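Local coordinates for ALKF (Bacillus cereus, PDB 3ZBO), which probably acts on DNA, being related to the HEAT-like repeat DNA glycosylases, and has affinity for branched DNA structures, at residues A[72-77]-A[89-94]. Sequence-based numbering, arbitrary orientation.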
ATOM      1  N   TYR A  72       3.485   1.787  11.367  1.00 12.09           N
ATOM      2  CA  TYR A  72       3.574   0.536  10.635  1.00 12.76           C
ATOM      3  C   TYR A  72       3.190  -0.626  11.519  1.00 11.66           C
ATOM      4  O   TYR A  72       2.390  -1.490  11.093  1.00 13.23           O
ATOM      5  CB  TYR A  72       5.024   0.441  10.026  1.00 13.55           C
ATOM      6  CG  TYR A  72       5.048  -0.741   9.078  1.00 12.24           C
ATOM      7  CD1 TYR A  72       5.246  -2.033   9.569  1.00 13.39           C
ATOM      8  CD2 TYR A  72       4.995  -0.566   7.724  1.00 12.86           C
ATOM      9  CE1 TYR A  72       5.255  -3.098   8.646  1.00 14.13           C
ATOM     10  CE2 TYR A  72       4.947  -1.638   6.812  1.00 13.22           C
ATOM     11  CZ  TYR A  72       5.140  -2.899   7.291  1.00 15.23           C
ATOM     12  OH  TYR A  72       5.087  -3.968   6.387  1.00 16.98           O
ATOM     13  N   PHE A  73       3.724  -0.679  12.727  1.00 13.16           N
ATOM     14  CA  PHE A  73       3.434  -1.804  13.572  1.00 14.12           C
ATOM     15  C   PHE A  73       1.936  -1.782  13.977  1.00 14.72           C
ATOM     16  O   PHE A  73       1.303  -2.838  14.076  1.00 13.90           O
ATOM     17  CB  PHE A  73       4.343  -1.732  14.832  1.00 15.14           C
ATOM     18  CG  PHE A  73       4.240  -2.930  15.672  1.00 15.61           C
ATOM     19  CD1 PHE A  73       4.714  -4.111  15.195  1.00 20.35           C
ATOM     20  CD2 PHE A  73       3.620  -2.878  16.903  1.00 14.98           C
ATOM     21  CE1 PHE A  73       4.556  -5.318  15.947  1.00 18.45           C
ATOM     22  CE2 PHE A  73       3.512  -4.089  17.678  1.00 17.40           C
ATOM     23  CZ  PHE A  73       3.977  -5.266  17.166  1.00 19.70           C
ATOM     24  N   ALA A  74       1.358  -0.587  14.187  1.00 12.99           N
ATOM     25  CA  ALA A  74      -0.078  -0.502  14.516  1.00 13.60           C
ATOM     26  C   ALA A  74      -0.875  -1.191  13.410  1.00 13.56           C
ATOM     27  O   ALA A  74      -1.835  -1.917  13.655  1.00 14.50           O
ATOM     28  CB  ALA A  74      -0.461   0.931  14.570  1.00 12.90           C
ATOM     29  N   GLY A  75      -0.476  -0.981  12.122  1.00 12.13           N
ATOM     30  CA  GLY A  75      -1.227  -1.718  11.060  1.00 12.22           C
ATOM     31  C   GLY A  75      -1.134  -3.238  11.222  1.00 13.81           C
ATOM     32  O   GLY A  75      -2.136  -3.897  10.951  1.00 15.22           O
ATOM     33  N   ILE A  76       0.020  -3.796  11.608  1.00 14.07           N
ATOM     34  CA  ILE A  76       0.159  -5.235  11.690  1.00 15.55           C
ATOM     35  C   ILE A  76      -0.710  -5.756  12.787  1.00 17.01           C
ATOM     36  O   ILE A  76      -1.274  -6.893  12.631  1.00 19.17           O
ATOM     37  CB  ILE A  76       1.601  -5.544  11.948  1.00 18.13           C
ATOM     38  CG1 ILE A  76       2.423  -5.303  10.657  1.00 18.96           C
ATOM     39  CG2 ILE A  76       1.745  -7.062  12.432  1.00 20.22           C
ATOM     40  CD1 ILE A  76       3.823  -5.090  11.074  1.00 25.77           C
ATOM     41  N   ILE A  77      -0.857  -5.008  13.889  1.00 15.70           N
ATOM     42  CA  ILE A  77      -1.659  -5.515  15.025  1.00 14.60           C
ATOM     43  C   ILE A  77      -3.122  -5.054  15.057  1.00 15.87           C
ATOM     44  O   ILE A  77      -3.873  -5.254  16.032  1.00 17.19           O
ATOM     45  CB  ILE A  77      -1.045  -5.215  16.387  1.00 12.96           C
ATOM     46  CG1 ILE A  77      -0.917  -3.688  16.672  1.00 14.03           C
ATOM     47  CG2 ILE A  77       0.330  -5.895  16.467  1.00 16.93           C
ATOM     48  CD1 ILE A  77      -0.672  -3.309  18.149  1.00 19.60           C
ATOM     49  N   ASP A  89     -10.888   6.440   7.665  1.00 13.63           N
ATOM     50  CA  ASP A  89     -10.683   7.830   7.258  1.00 14.37           C
ATOM     51  C   ASP A  89      -9.790   8.556   8.248  1.00 13.29           C
ATOM     52  O   ASP A  89      -8.950   9.365   7.871  1.00 13.64           O
ATOM     53  CB  ASP A  89     -12.070   8.538   7.215  1.00 14.52           C
ATOM     54  CG  ASP A  89     -12.885   8.132   5.980  1.00 22.28           C
ATOM     55  OD1 ASP A  89     -12.258   7.679   5.032  1.00 23.91           O
ATOM     56  OD2 ASP A  89     -14.146   8.193   5.957  1.00 26.04           O
ATOM     57  N   ARG A  90      -9.862   8.218   9.572  1.00 12.28           N
ATOM     58  CA  ARG A  90      -8.876   8.788  10.489  1.00 13.75           C
ATOM     59  C   ARG A  90      -7.449   8.383  10.166  1.00 12.18           C
ATOM     60  O   ARG A  90      -6.519   9.205  10.167  1.00 14.23           O
ATOM     61  CB  ARG A  90      -9.155   8.405  11.975  1.00 14.46           C
ATOM     62  CG  ARG A  90     -10.466   9.009  12.462  1.00 15.14           C
ATOM     63  CD  ARG A  90     -10.693   8.744  13.998  1.00 16.34           C
ATOM     64  NE  ARG A  90     -10.835   7.307  14.239  1.00 16.67           N
ATOM     65  CZ  ARG A  90      -9.864   6.429  14.616  1.00 15.52           C
ATOM     66  NH1 ARG A  90      -8.579   6.772  14.808  1.00 18.48           N
ATOM     67  NH2 ARG A  90     -10.176   5.148  14.714  1.00 15.77           N
ATOM     68  N   TRP A  91      -7.308   7.113   9.878  1.00 12.94           N
ATOM     69  CA  TRP A  91      -5.936   6.593   9.645  1.00 12.91           C
ATOM     70  C   TRP A  91      -5.388   7.242   8.344  1.00 12.85           C
ATOM     71  O   TRP A  91      -4.252   7.689   8.313  1.00 12.60           O
ATOM     72  CB  TRP A  91      -5.945   5.048   9.505  1.00 12.71           C
ATOM     73  CG  TRP A  91      -5.928   4.371  10.876  1.00 12.38           C
ATOM     74  CD1 TRP A  91      -6.694   4.687  11.957  1.00 19.05           C
ATOM     75  CD2 TRP A  91      -5.224   3.176  11.193  1.00 13.18           C
ATOM     76  NE1 TRP A  91      -6.414   3.757  12.995  1.00 17.15           N
ATOM     77  CE2 TRP A  91      -5.480   2.878  12.540  1.00 15.15           C
ATOM     78  CE3 TRP A  91      -4.334   2.379  10.484  1.00 13.93           C
ATOM     79  CZ2 TRP A  91      -4.949   1.738  13.203  1.00 15.18           C
ATOM     80  CZ3 TRP A  91      -3.695   1.263  11.183  1.00 16.59           C
ATOM     81  CH2 TRP A  91      -3.980   1.028  12.528  1.00 15.22           C
ATOM     82  N   ILE A  92      -6.219   7.324   7.278  1.00 12.84           N
ATOM     83  CA  ILE A  92      -5.640   7.922   6.078  1.00 11.52           C
ATOM     84  C   ILE A  92      -5.333   9.403   6.288  1.00 14.15           C
ATOM     85  O   ILE A  92      -4.370   9.929   5.704  1.00 13.57           O
ATOM     86  CB  ILE A  92      -6.516   7.668   4.839  1.00 12.99           C
ATOM     87  CG1 ILE A  92      -5.741   7.852   3.511  1.00 10.99           C
ATOM     88  CG2 ILE A  92      -7.778   8.634   4.786  1.00 12.96           C
ATOM     89  CD1 ILE A  92      -4.519   6.870   3.348  1.00 12.89           C
ATOM     90  N   ASP A  93      -6.101  10.094   7.139  1.00 12.67           N
ATOM     91  CA  ASP A  93      -5.762  11.507   7.406  1.00 14.33           C
ATOM     92  C   ASP A  93      -4.409  11.643   8.053  1.00 14.35           C
ATOM     93  O   ASP A  93      -3.807  12.674   7.878  1.00 17.44           O
ATOM     94  CB  ASP A  93      -6.808  12.141   8.350  1.00 13.53           C
ATOM     95  CG  ASP A  93      -8.138  12.426   7.645  1.00 21.08           C
ATOM     96  OD1 ASP A  93      -8.233  12.411   6.430  1.00 21.26           O
ATOM     97  OD2 ASP A  93      -9.126  12.730   8.394  1.00 27.70           O
ATOM     98  N   GLY A  94      -3.936  10.621   8.774  1.00 14.52           N
ATOM     99  CA  GLY A  94      -2.623  10.683   9.362  1.00 13.46           C
ATOM    100  C   GLY A  94      -1.477  10.080   8.555  1.00 12.39           C
ATOM    101  O   GLY A  94      -0.332  10.171   8.975  1.00 13.96           O
TER
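Ala74 and Gly75 of helix 68-77 receive the outer edge of the Trp91 indole from helix 85-94, and these three buried residues make the whole contact. Ala74 is the first to meet the ring. Its CB points at the other helix and lies 4.1 Å from Trp91 CH2, while its carbonyl O is 3.8 Å from the same CH2. A methyl group suits this place because it adds apolar contact and still lets the indole come up to the backbone. Gly75 follows at the next corner of the six-membered ring, its CA 3.9 Å from Trp91 CZ3. With no side chain here, the backbone CA itself meets the ring. The indole therefore meets the helix edge-on, with Ala74 O and Gly75 CA near the ring plane, and no hydrogen bond joins the two segments.

Tryptophan suits the other side through its length, since the helices are well separated here, with Gly75 CA and Trp91 CA 9.7 Å apart. In Trp91, CG lies anti to the residue's own carbonyl carbon (chi1 -83°), which sends the indole toward helix 68-77 with its six-membered ring leading. Its polar NE1 is satisfied by a hydrogen bond to the carboxylate of Glu60, and its ring stacks with Tyr63; together these two residues of helix 56-63 probably hold the indole in its orientation.

The contact joins consecutive helices of a mainly helical fold, consistent with that of its AlkD-like relatives. Helix 56-63 also covers Ala74 through Leu62; Phe73 and Ile77 pack on Ile52 of helix 46-52, and helix 98-110 supplies Val104 against Tyr72 and Val105 against Trp91.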